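Local coordinates for protein quinone oxidoreductase (Thermus thermophilus, PDB 1IYZ) that probably reduces quinones using NADPH, which it binds in the cleft between a GroES-like catalytic domain and a Rossmann-type nucleotide-binding domain, at residues F111-L116 and F242-L247; L192-R197 and V215-A220; N38-L43 and P59-V64. All coordinates share one frame; numbering follows the deposited sequence.

Interaction 1 (F111-L116 and F242-L247); sequences FLTAYL and FWLTPL. With NDP (NADPH dihydro-nicotinamide-adenine-dinucleotide phosphate), chain B.
Phe242 swings its ring anti to its backbone nitrogen (chi1 179°), which sets it against the 111-116 part of helix 108-120. There Thr113 meets it: with OG1 beside its own nitrogen (chi1 -63°), CG2 is the branch that reaches the phenyl group, Thr113 CG2 standing 3.7 Å from Phe242 CE1 on a slanting approach. One turn further along the helix, Leu116 sets its CB at the rim of the same ring, close to its plane and 3.9 Å from Phe242 CE2. Beyond the ring a small leucine cluster takes over. Leu116 CD1 touches Leu244 CD2 at 3.7 Å, the two side chains crossing roughly at a right angle, while Leu247 runs past Leu116 in the opposite direction and puts its CD1 3.8 Å from Leu116 CD1.

The nicotinamide of NADPH lies beside this apolar contact, against Thr113 and Phe242. Its carboxamide is read by backbone alone on this side: NDP N7N donates to Phe242 O at 2.9 Å, and Leu244 N donates to NDP O7N at 2.9 Å, nearly straight at 171°. The two bonds use opposite ends of the amide, so they oppose its rotation about the bond to the ring. Trp243, pointing away from the helix, offers the edge of its indole to O7N. Thr113 faces the reactive part of the cofactor, its OG1 3.4 Å from NDP C4N, but that hydroxyl is hydrogen-bonded to Val109 O, one turn back in its own helix.

No hydrogen bond runs directly between the two segments. Mostly apolar packing joins helix 108-120 to Phe242 and to the short helix after it; main-chain polarity is kept for the amide, which is likely to fix the orientation of the nicotinamide, as expected where C4N gives up hydride.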
# COMPACT_ATOMS: atom_id res chain seq x y z
N PHE A 111 -10.74 -13.19 3.23
CA PHE A 111 -10.10 -13.59 4.48
C PHE A 111 -10.36 -15.03 4.90
O PHE A 111 -9.47 -15.68 5.44
CB PHE A 111 -10.49 -12.60 5.57
CG PHE A 111 -9.78 -11.30 5.44
CD1 PHE A 111 -8.61 -11.06 6.16
CD2 PHE A 111 -10.20 -10.36 4.50
CE1 PHE A 111 -7.87 -9.90 5.95
CE2 PHE A 111 -9.46 -9.20 4.28
CZ PHE A 111 -8.30 -8.98 5.01
N LEU A 112 -11.56 -15.53 4.66
CA LEU A 112 -11.84 -16.91 5.02
C LEU A 112 -11.02 -17.82 4.11
O LEU A 112 -10.45 -18.80 4.57
CB LEU A 112 -13.33 -17.23 4.86
CG LEU A 112 -14.22 -16.82 6.04
CD1 LEU A 112 -15.69 -17.05 5.72
CD2 LEU A 112 -13.80 -17.62 7.26
N THR A 113 -10.94 -17.47 2.83
CA THR A 113 -10.16 -18.25 1.87
C THR A 113 -8.69 -18.24 2.25
O THR A 113 -8.03 -19.29 2.26
CB THR A 113 -10.30 -17.69 0.42
OG1 THR A 113 -11.66 -17.77 -0.01
CG2 THR A 113 -9.42 -18.48 -0.54
N ALA A 114 -8.16 -17.07 2.56
CA ALA A 114 -6.75 -16.94 2.92
C ALA A 114 -6.41 -17.75 4.16
O ALA A 114 -5.42 -18.46 4.21
CB ALA A 114 -6.39 -15.47 3.13
N TYR A 115 -7.26 -17.63 5.18
CA TYR A 115 -7.03 -18.34 6.43
C TYR A 115 -7.16 -19.85 6.27
O TYR A 115 -6.25 -20.60 6.65
CB TYR A 115 -7.98 -17.82 7.51
CG TYR A 115 -7.84 -18.56 8.81
CD1 TYR A 115 -8.64 -19.67 9.09
CD2 TYR A 115 -6.88 -18.19 9.75
CE1 TYR A 115 -8.48 -20.40 10.26
CE2 TYR A 115 -6.70 -18.90 10.92
CZ TYR A 115 -7.50 -20.00 11.17
OH TYR A 115 -7.33 -20.71 12.34
N LEU A 116 -8.28 -20.31 5.72
CA LEU A 116 -8.48 -21.74 5.54
C LEU A 116 -7.41 -22.37 4.65
O LEU A 116 -6.94 -23.48 4.92
CB LEU A 116 -9.87 -22.02 4.97
CG LEU A 116 -10.99 -21.65 5.94
CD1 LEU A 116 -12.34 -21.97 5.33
CD2 LEU A 116 -10.78 -22.41 7.24
N PHE A 242 -8.27 -26.64 -3.60
CA PHE A 242 -9.01 -25.88 -2.61
C PHE A 242 -10.24 -25.19 -3.17
O PHE A 242 -10.21 -24.61 -4.26
CB PHE A 242 -8.08 -24.85 -1.96
CG PHE A 242 -8.75 -23.99 -0.93
CD1 PHE A 242 -9.53 -22.90 -1.31
CD2 PHE A 242 -8.64 -24.29 0.43
CE1 PHE A 242 -10.20 -22.12 -0.37
CE2 PHE A 242 -9.30 -23.52 1.38
CZ PHE A 242 -10.09 -22.43 0.98
N TRP A 243 -11.33 -25.27 -2.41
CA TRP A 243 -12.58 -24.63 -2.78
C TRP A 243 -13.34 -24.28 -1.50
O TRP A 243 -13.78 -25.16 -0.75
CB TRP A 243 -13.41 -25.55 -3.68
CG TRP A 243 -14.67 -24.92 -4.16
CD1 TRP A 243 -14.89 -23.59 -4.37
CD2 TRP A 243 -15.89 -25.59 -4.48
NE1 TRP A 243 -16.18 -23.39 -4.81
CE2 TRP A 243 -16.81 -24.60 -4.88
CE3 TRP A 243 -16.30 -26.93 -4.47
CZ2 TRP A 243 -18.12 -24.91 -5.27
CZ3 TRP A 243 -17.60 -27.24 -4.86
CH2 TRP A 243 -18.49 -26.23 -5.25
N LEU A 244 -13.48 -22.99 -1.25
CA LEU A 244 -14.13 -22.44 -0.06
C LEU A 244 -15.57 -22.88 0.25
O LEU A 244 -15.91 -23.18 1.40
CB LEU A 244 -14.06 -20.91 -0.14
CG LEU A 244 -14.22 -19.99 1.07
CD1 LEU A 244 -15.50 -19.21 0.95
CD2 LEU A 244 -14.15 -20.78 2.36
N THR A 245 -16.42 -22.92 -0.77
CA THR A 245 -17.83 -23.27 -0.58
C THR A 245 -18.12 -24.45 0.34
O THR A 245 -18.78 -24.29 1.36
CB THR A 245 -18.52 -23.53 -1.92
OG1 THR A 245 -18.25 -22.45 -2.82
CG2 THR A 245 -20.02 -23.66 -1.71
N PRO A 246 -17.64 -25.66 -0.02
CA PRO A 246 -17.89 -26.83 0.82
C PRO A 246 -17.49 -26.57 2.27
O PRO A 246 -18.28 -26.80 3.19
CB PRO A 246 -17.03 -27.91 0.17
CG PRO A 246 -17.00 -27.50 -1.26
CD PRO A 246 -16.80 -26.01 -1.17
N LEU A 247 -16.27 -26.09 2.46
CA LEU A 247 -15.77 -25.81 3.80
C LEU A 247 -16.80 -25.05 4.62
O LEU A 247 -17.04 -25.38 5.78
CB LEU A 247 -14.47 -25.01 3.71
CG LEU A 247 -13.40 -25.67 2.84
CD1 LEU A 247 -12.09 -24.91 2.97
CD2 LEU A 247 -13.23 -27.14 3.25
PA NDP B . -8.40 -10.28 -7.05
O1A NDP B . -8.78 -9.11 -6.78
O2A NDP B . -7.12 -11.04 -6.63
O5B NDP B . -8.17 -10.43 -8.81
C5B NDP B . -7.53 -11.45 -9.52
C4B NDP B . -6.09 -11.07 -9.72
O4B NDP B . -5.53 -12.29 -10.19
C3B NDP B . -5.78 -10.03 -10.81
O3B NDP B . -5.91 -8.70 -10.25
C2B NDP B . -4.43 -10.50 -11.32
O2B NDP B . -3.42 -9.81 -10.60
C1B NDP B . -4.42 -12.07 -11.05
N9A NDP B . -4.42 -12.68 -12.38
C8A NDP B . -3.45 -13.40 -12.95
N7A NDP B . -3.80 -13.74 -14.19
C5A NDP B . -4.99 -13.21 -14.36
C6A NDP B . -5.74 -13.28 -15.52
N6A NDP B . -5.33 -13.91 -16.62
N1A NDP B . -6.92 -12.65 -15.49
C2A NDP B . -7.37 -11.98 -14.39
N3A NDP B . -6.64 -11.92 -13.28
C4A NDP B . -5.42 -12.53 -13.25
O3 NDP B . -9.27 -11.59 -7.03
PN NDP B . -10.74 -12.08 -6.75
O1N NDP B . -11.05 -12.54 -5.41
O2N NDP B . -11.50 -12.46 -8.00
O5D NDP B . -9.98 -13.52 -7.00
C5D NDP B . -9.29 -13.96 -8.22
C4D NDP B . -8.72 -15.40 -8.02
O4D NDP B . -8.98 -15.86 -6.68
C3D NDP B . -9.45 -16.39 -8.94
O3D NDP B . -8.49 -17.28 -9.50
C2D NDP B . -10.46 -17.02 -8.02
O2D NDP B . -11.00 -18.21 -8.56
C1D NDP B . -9.52 -17.19 -6.77
N1N NDP B . -10.33 -17.56 -5.56
C2N NDP B . -10.55 -18.95 -5.41
C3N NDP B . -11.33 -19.39 -4.26
C7N NDP B . -11.58 -20.84 -4.04
O7N NDP B . -12.56 -21.29 -3.40
N7N NDP B . -10.71 -21.76 -4.55
C4N NDP B . -11.80 -18.40 -3.37
C5N NDP B . -11.57 -17.06 -3.54
C6N NDP B . -10.83 -16.63 -4.63
P2B NDP B . -1.93 -9.51 -11.27
O1X NDP B . -1.10 -9.04 -10.14
O2X NDP B . -1.47 -10.80 -11.82
O3X NDP B . -2.22 -8.50 -12.31

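Interaction 2 (L192-R197 and V215-A220); sequences LVLEVR and VYIGAA. With NDP (NADPH dihydro-nicotinamide-adenine-dinucleotide phosphate), chain B.
Leu194 and Val215 sit side by side on neighbouring parallel strands, pointing the same way, and the CD2 branch of the leucine packs alongside the valine: Leu194 CD2 lies 3.9 Å from Val215 CB and touches CG2 as well. Ile217 extends this apolar patch. Its CG1 stands beside the backbone nitrogen (chi1 -62°), and the extended arm ends with Ile217 CD1 4.0 Å from Leu194 CB. The other branch turns to the cofactor, Ile217 CG2 resting on NDP C2N at 3.4 Å; one side chain thus serves both the sheet contact and the cofactor. Val196 leans on the shoulder of Ile217, its CG1 4.2 Å from Ile217 CB.

Regular pairing is carried by Val215 N to Val193 O and Glu195 N to Val215 O. Then the pairing ends at a doubly accepting carbonyl: Glu195 O accepts from Ile217 N at 2.8 Å and from Gly218 N at 3.0 Å, the glycine's donor lying in the carbonyl plane and the isoleucine's tilted 19° from it. The turn this creates presents Ile217 O to the carboxamide, where NDP N7N donates at 2.7 Å. Gly218 is the hollow of the fit, since a beta carbon there would probably come too close to NDP O3D. Two residues on, Ala220 N donates to Val196 O at 3.2 Å and closes the end of the contact.

These are the fourth and fifth strands of the six-stranded Rossmann sheet, joined here at their C-terminal ends, where the nucleotide binds. Strand 128-131 flanks 190-195, with Leu194 against Val129 and Val131, and strand 238-241 flanks 212-216 through Tyr216 and Leu240. Helix 201-205 covers the face bearing Glu195 and Tyr216, with Val201 touching both side chains and Ser204 bonded to Glu195 OE2.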
# COMPACT_ATOMS: atom_id res chain seq x y z
N LEU A 192 5.47 -22.60 1.27
CA LEU A 192 4.08 -22.52 0.82
C LEU A 192 3.86 -21.66 -0.41
O LEU A 192 4.52 -20.64 -0.62
CB LEU A 192 3.21 -21.97 1.95
CG LEU A 192 3.00 -22.89 3.14
CD1 LEU A 192 2.72 -22.08 4.40
CD2 LEU A 192 1.87 -23.86 2.83
N VAL A 193 2.90 -22.07 -1.23
CA VAL A 193 2.57 -21.31 -2.42
C VAL A 193 1.06 -21.30 -2.63
O VAL A 193 0.43 -22.35 -2.73
CB VAL A 193 3.23 -21.89 -3.68
CG1 VAL A 193 2.63 -21.25 -4.92
CG2 VAL A 193 4.72 -21.63 -3.64
N LEU A 194 0.49 -20.11 -2.67
CA LEU A 194 -0.94 -19.97 -2.91
C LEU A 194 -1.09 -19.73 -4.41
O LEU A 194 -0.83 -18.63 -4.90
CB LEU A 194 -1.50 -18.81 -2.08
CG LEU A 194 -1.17 -18.95 -0.59
CD1 LEU A 194 -1.79 -17.81 0.21
CD2 LEU A 194 -1.68 -20.30 -0.10
N GLU A 195 -1.49 -20.77 -5.12
CA GLU A 195 -1.64 -20.72 -6.58
C GLU A 195 -2.98 -20.23 -7.06
O GLU A 195 -3.98 -20.94 -6.93
CB GLU A 195 -1.40 -22.11 -7.17
CG GLU A 195 -0.05 -22.29 -7.81
CD GLU A 195 0.08 -21.54 -9.11
OE1 GLU A 195 -0.86 -21.63 -9.93
OE2 GLU A 195 1.11 -20.86 -9.32
N VAL A 196 -3.01 -19.04 -7.64
CA VAL A 196 -4.27 -18.50 -8.15
C VAL A 196 -4.17 -18.37 -9.66
O VAL A 196 -5.17 -18.11 -10.34
CB VAL A 196 -4.59 -17.12 -7.53
CG1 VAL A 196 -4.68 -17.24 -6.02
CG2 VAL A 196 -3.54 -16.12 -7.91
N ARG A 197 -2.96 -18.56 -10.19
CA ARG A 197 -2.72 -18.46 -11.63
C ARG A 197 -3.10 -19.75 -12.33
O ARG A 197 -3.98 -19.76 -13.20
CB ARG A 197 -1.24 -18.16 -11.88
CG ARG A 197 -0.75 -16.92 -11.15
CD ARG A 197 -0.08 -15.95 -12.12
NE ARG A 197 1.27 -16.37 -12.47
CZ ARG A 197 1.86 -16.08 -13.62
NH1 ARG A 197 1.21 -15.37 -14.54
NH2 ARG A 197 3.10 -16.49 -13.84
N VAL A 215 -0.89 -24.69 -2.48
CA VAL A 215 -2.34 -24.71 -2.37
C VAL A 215 -2.93 -24.22 -3.68
O VAL A 215 -2.69 -23.09 -4.10
CB VAL A 215 -2.82 -23.80 -1.24
CG1 VAL A 215 -4.33 -23.92 -1.09
CG2 VAL A 215 -2.11 -24.17 0.05
N TYR A 216 -3.69 -25.08 -4.34
CA TYR A 216 -4.29 -24.73 -5.61
C TYR A 216 -5.61 -24.02 -5.35
O TYR A 216 -6.63 -24.65 -5.10
CB TYR A 216 -4.51 -25.99 -6.44
CG TYR A 216 -4.48 -25.74 -7.91
CD1 TYR A 216 -5.46 -24.98 -8.54
CD2 TYR A 216 -3.43 -26.23 -8.68
CE1 TYR A 216 -5.40 -24.71 -9.90
CE2 TYR A 216 -3.37 -25.97 -10.04
CZ TYR A 216 -4.35 -25.21 -10.64
OH TYR A 216 -4.27 -24.94 -11.99
N ILE A 217 -5.58 -22.69 -5.41
CA ILE A 217 -6.77 -21.90 -5.14
C ILE A 217 -7.53 -21.45 -6.38
O ILE A 217 -8.73 -21.19 -6.31
CB ILE A 217 -6.39 -20.67 -4.30
CG1 ILE A 217 -5.84 -21.13 -2.95
CG2 ILE A 217 -7.60 -19.80 -4.06
CD1 ILE A 217 -5.33 -20.00 -2.10
N GLY A 218 -6.85 -21.38 -7.51
CA GLY A 218 -7.51 -20.97 -8.73
C GLY A 218 -6.69 -21.17 -9.99
O GLY A 218 -5.49 -21.45 -9.95
N ALA A 219 -7.37 -21.03 -11.12
CA ALA A 219 -6.77 -21.14 -12.45
C ALA A 219 -7.38 -19.98 -13.23
O ALA A 219 -8.00 -20.17 -14.28
CB ALA A 219 -7.14 -22.46 -13.08
N ALA A 220 -7.21 -18.77 -12.70
CA ALA A 220 -7.75 -17.56 -13.30
C ALA A 220 -7.15 -17.18 -14.65
O ALA A 220 -7.80 -16.51 -15.45
CB ALA A 220 -7.59 -16.39 -12.32
PA NDP B . -8.40 -10.28 -7.05
O1A NDP B . -8.78 -9.11 -6.78
O2A NDP B . -7.12 -11.04 -6.63
O5B NDP B . -8.17 -10.43 -8.81
C5B NDP B . -7.53 -11.45 -9.52
C4B NDP B . -6.09 -11.07 -9.72
O4B NDP B . -5.53 -12.29 -10.19
C3B NDP B . -5.78 -10.03 -10.81
O3B NDP B . -5.91 -8.70 -10.25
C2B NDP B . -4.43 -10.50 -11.32
O2B NDP B . -3.42 -9.81 -10.60
C1B NDP B . -4.42 -12.07 -11.05
N9A NDP B . -4.42 -12.68 -12.38
C8A NDP B . -3.45 -13.40 -12.95
N7A NDP B . -3.80 -13.74 -14.19
C5A NDP B . -4.99 -13.21 -14.36
C6A NDP B . -5.74 -13.28 -15.52
N6A NDP B . -5.33 -13.91 -16.62
N1A NDP B . -6.92 -12.65 -15.49
C2A NDP B . -7.37 -11.98 -14.39
N3A NDP B . -6.64 -11.92 -13.28
C4A NDP B . -5.42 -12.53 -13.25
O3 NDP B . -9.27 -11.59 -7.03
PN NDP B . -10.74 -12.08 -6.75
O1N NDP B . -11.05 -12.54 -5.41
O2N NDP B . -11.50 -12.46 -8.00
O5D NDP B . -9.98 -13.52 -7.00
C5D NDP B . -9.29 -13.96 -8.22
C4D NDP B . -8.72 -15.40 -8.02
O4D NDP B . -8.98 -15.86 -6.68
C3D NDP B . -9.45 -16.39 -8.94
O3D NDP B . -8.49 -17.28 -9.50
C2D NDP B . -10.46 -17.02 -8.02
O2D NDP B . -11.00 -18.21 -8.56
C1D NDP B . -9.52 -17.19 -6.77
N1N NDP B . -10.33 -17.56 -5.56
C2N NDP B . -10.55 -18.95 -5.41
C3N NDP B . -11.33 -19.39 -4.26
C7N NDP B . -11.58 -20.84 -4.04
O7N NDP B . -12.56 -21.29 -3.40
N7N NDP B . -10.71 -21.76 -4.55
C4N NDP B . -11.80 -18.40 -3.37
C5N NDP B . -11.57 -17.06 -3.54
C6N NDP B . -10.83 -16.63 -4.63
P2B NDP B . -1.93 -9.51 -11.27
O1X NDP B . -1.10 -9.04 -10.14
O2X NDP B . -1.47 -10.80 -11.82
O3X NDP B . -2.22 -8.50 -12.31

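Interaction 3 (N38-L43 and P59-V64); sequences NFADHL and PGMEVV. With NDP (NADPH dihydro-nicotinamide-adenine-dinucleotide phosphate), chain B.
Asp41 OD2 is gripped from two directions and ties its helix to the turn around Met61. Asn38 N donates to it at 2.8 Å, on the anti side of the carboxylate, and a water donates to it at 2.7 Å. That water in turn accepts from Met61 N, also at 2.7 Å, and weakly from Asn38 ND2, so it bridges the start of helix 39-46 and the 59-64 segment. Met61 bends at its last torsion (chi3 -62°) and packs its methyl on the helix, with Met61 CE 3.8 Å from Ala40 CB. Beside it, Asn38 ND2 reaches Glu62 OE1 at 3.4 Å in a weak bond, amide and carboxylate planes 25° apart; the stronger partner of both side chains is Lys297, salt-bridged to Glu62 OE1 and bonded to Asn38 OD1.

On the far side of the helix, Phe39 lies along the NADPH, its CG 3.7 Å from NDP C3D and its CE2 4.0 Å from NDP C2A. With an alanine in place of Phe39 the ring is gone, and the nicotinamide ribose and the adenine would probably be left with less apolar support.

Within the GroES-like fold, strand 62-67 pairs with 27-36 through Glu62 and Gly36. Two helices pack around them: 282-290, whose Phe286 meets Asp41 and Pro59, and 108-120, which adjoins Asn38 and Glu62 through Val109 and Pro108.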
# COMPACT_ATOMS: atom_id res chain seq x y z
N ASN A 38 -16.59 -11.21 -6.72
CA ASN A 38 -15.54 -12.21 -6.71
C ASN A 38 -15.33 -12.76 -8.11
O ASN A 38 -16.20 -12.63 -8.96
CB ASN A 38 -15.93 -13.37 -5.79
CG ASN A 38 -16.11 -12.93 -4.35
OD1 ASN A 38 -15.13 -12.61 -3.66
ND2 ASN A 38 -17.36 -12.91 -3.89
N PHE A 39 -14.18 -13.39 -8.34
CA PHE A 39 -13.90 -13.96 -9.64
C PHE A 39 -14.88 -15.09 -9.88
O PHE A 39 -15.23 -15.40 -11.01
CB PHE A 39 -12.48 -14.49 -9.69
CG PHE A 39 -11.90 -14.55 -11.06
CD1 PHE A 39 -11.96 -15.73 -11.81
CD2 PHE A 39 -11.35 -13.41 -11.64
CE1 PHE A 39 -11.47 -15.77 -13.10
CE2 PHE A 39 -10.85 -13.44 -12.93
CZ PHE A 39 -10.91 -14.62 -13.67
N ALA A 40 -15.33 -15.70 -8.79
CA ALA A 40 -16.29 -16.79 -8.87
C ALA A 40 -17.59 -16.32 -9.52
O ALA A 40 -18.23 -17.08 -10.24
CB ALA A 40 -16.57 -17.34 -7.47
N ASP A 41 -17.97 -15.07 -9.25
CA ASP A 41 -19.19 -14.50 -9.81
C ASP A 41 -19.06 -14.44 -11.32
O ASP A 41 -20.01 -14.70 -12.07
CB ASP A 41 -19.44 -13.09 -9.25
CG ASP A 41 -19.77 -13.09 -7.74
OD1 ASP A 41 -20.71 -13.82 -7.33
OD2 ASP A 41 -19.08 -12.37 -6.98
N HIS A 42 -17.86 -14.10 -11.77
CA HIS A 42 -17.58 -14.02 -13.18
C HIS A 42 -17.64 -15.41 -13.81
O HIS A 42 -18.24 -15.60 -14.87
CB HIS A 42 -16.20 -13.40 -13.41
CG HIS A 42 -15.70 -13.58 -14.80
ND1 HIS A 42 -14.74 -14.53 -15.13
CD2 HIS A 42 -16.08 -13.01 -15.97
CE1 HIS A 42 -14.56 -14.52 -16.44
NE2 HIS A 42 -15.36 -13.61 -16.97
N LEU A 43 -17.03 -16.39 -13.15
CA LEU A 43 -17.02 -17.76 -13.66
C LEU A 43 -18.43 -18.34 -13.70
O LEU A 43 -18.76 -19.14 -14.57
CB LEU A 43 -16.11 -18.64 -12.80
CG LEU A 43 -14.63 -18.23 -12.75
CD1 LEU A 43 -13.86 -19.22 -11.89
CD2 LEU A 43 -14.05 -18.19 -14.16
N PRO A 59 -26.86 -12.37 -9.37
CA PRO A 59 -25.43 -12.49 -9.06
C PRO A 59 -25.17 -11.85 -7.70
O PRO A 59 -26.02 -11.12 -7.18
CB PRO A 59 -24.77 -11.70 -10.18
CG PRO A 59 -25.75 -11.82 -11.30
CD PRO A 59 -27.06 -11.61 -10.61
N GLY A 60 -24.01 -12.13 -7.12
CA GLY A 60 -23.68 -11.57 -5.82
C GLY A 60 -23.83 -12.59 -4.72
O GLY A 60 -24.93 -13.08 -4.44
N MET A 61 -22.71 -12.92 -4.08
CA MET A 61 -22.69 -13.91 -3.01
C MET A 61 -22.16 -13.35 -1.70
O MET A 61 -22.32 -13.97 -0.65
CB MET A 61 -21.83 -15.10 -3.43
CG MET A 61 -22.20 -15.66 -4.79
SD MET A 61 -21.03 -16.92 -5.36
CE MET A 61 -19.50 -15.93 -5.47
N GLU A 62 -21.55 -12.17 -1.78
CA GLU A 62 -20.97 -11.52 -0.61
C GLU A 62 -21.70 -10.20 -0.31
O GLU A 62 -21.42 -9.16 -0.92
CB GLU A 62 -19.48 -11.29 -0.91
CG GLU A 62 -18.62 -10.77 0.24
CD GLU A 62 -17.13 -11.00 -0.02
OE1 GLU A 62 -16.72 -11.00 -1.21
OE2 GLU A 62 -16.36 -11.17 0.96
N VAL A 63 -22.65 -10.25 0.62
CA VAL A 63 -23.42 -9.06 0.98
C VAL A 63 -23.14 -8.48 2.35
O VAL A 63 -22.63 -9.15 3.24
CB VAL A 63 -24.95 -9.31 0.92
CG1 VAL A 63 -25.43 -9.32 -0.51
CG2 VAL A 63 -25.30 -10.61 1.60
N VAL A 64 -23.51 -7.22 2.49
CA VAL A 64 -23.37 -6.45 3.71
C VAL A 64 -24.64 -5.59 3.77
O VAL A 64 -24.94 -4.83 2.85
CB VAL A 64 -22.13 -5.55 3.67
CG1 VAL A 64 -22.06 -4.72 4.93
CG2 VAL A 64 -20.88 -6.39 3.52
PA NDP B . -8.40 -10.28 -7.05
O1A NDP B . -8.78 -9.11 -6.78
O2A NDP B . -7.12 -11.04 -6.63
O5B NDP B . -8.17 -10.43 -8.81
C5B NDP B . -7.53 -11.45 -9.52
C4B NDP B . -6.09 -11.07 -9.72
O4B NDP B . -5.53 -12.29 -10.19
C3B NDP B . -5.78 -10.03 -10.81
O3B NDP B . -5.91 -8.70 -10.25
C2B NDP B . -4.43 -10.50 -11.32
O2B NDP B . -3.42 -9.81 -10.60
C1B NDP B . -4.42 -12.07 -11.05
N9A NDP B . -4.42 -12.68 -12.38
C8A NDP B . -3.45 -13.40 -12.95
N7A NDP B . -3.80 -13.74 -14.19
C5A NDP B . -4.99 -13.21 -14.36
C6A NDP B . -5.74 -13.28 -15.52
N6A NDP B . -5.33 -13.91 -16.62
N1A NDP B . -6.92 -12.65 -15.49
C2A NDP B . -7.37 -11.98 -14.39
N3A NDP B . -6.64 -11.92 -13.28
C4A NDP B . -5.42 -12.53 -13.25
O3 NDP B . -9.27 -11.59 -7.03
PN NDP B . -10.74 -12.08 -6.75
O1N NDP B . -11.05 -12.54 -5.41
O2N NDP B . -11.50 -12.46 -8.00
O5D NDP B . -9.98 -13.52 -7.00
C5D NDP B . -9.29 -13.96 -8.22
C4D NDP B . -8.72 -15.40 -8.02
O4D NDP B . -8.98 -15.86 -6.68
C3D NDP B . -9.45 -16.39 -8.94
O3D NDP B . -8.49 -17.28 -9.50
C2D NDP B . -10.46 -17.02 -8.02
O2D NDP B . -11.00 -18.21 -8.56
C1D NDP B . -9.52 -17.19 -6.77
N1N NDP B . -10.33 -17.56 -5.56
C2N NDP B . -10.55 -18.95 -5.41
C3N NDP B . -11.33 -19.39 -4.26
C7N NDP B . -11.58 -20.84 -4.04
O7N NDP B . -12.56 -21.29 -3.40
N7N NDP B . -10.71 -21.76 -4.55
C4N NDP B . -11.80 -18.40 -3.37
C5N NDP B . -11.57 -17.06 -3.54
C6N NDP B . -10.83 -16.63 -4.63
P2B NDP B . -1.93 -9.51 -11.27
O1X NDP B . -1.10 -9.04 -10.14
O2X NDP B . -1.47 -10.80 -11.82
O3X NDP B . -2.22 -8.50 -12.31
O HOH W 1 -20.26 -11.81 -4.64

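Overall arrangement
From the N terminus, interaction 3 closes first, folding the helix that begins at 39 back against the start of strand 62-67 inside the GroES-like part. It is finished before the other two begin. Interaction 1 then opens at helix 108-120 and closes only at 242-247, a long loop that holds all six strands of the Rossmann sheet. Interaction 2, strands 190-195 and 212-216, is nested within it. Interactions 1 and 2 touch directly, Phe242 CB lying 3.5 Å from Tyr216 O. Interactions 2 and 3 meet across the cleft, where Ala220 CB is 4.0 Å from Phe39 CZ. Interactions 1 and 3 do not touch, but all three contact the same NADPH.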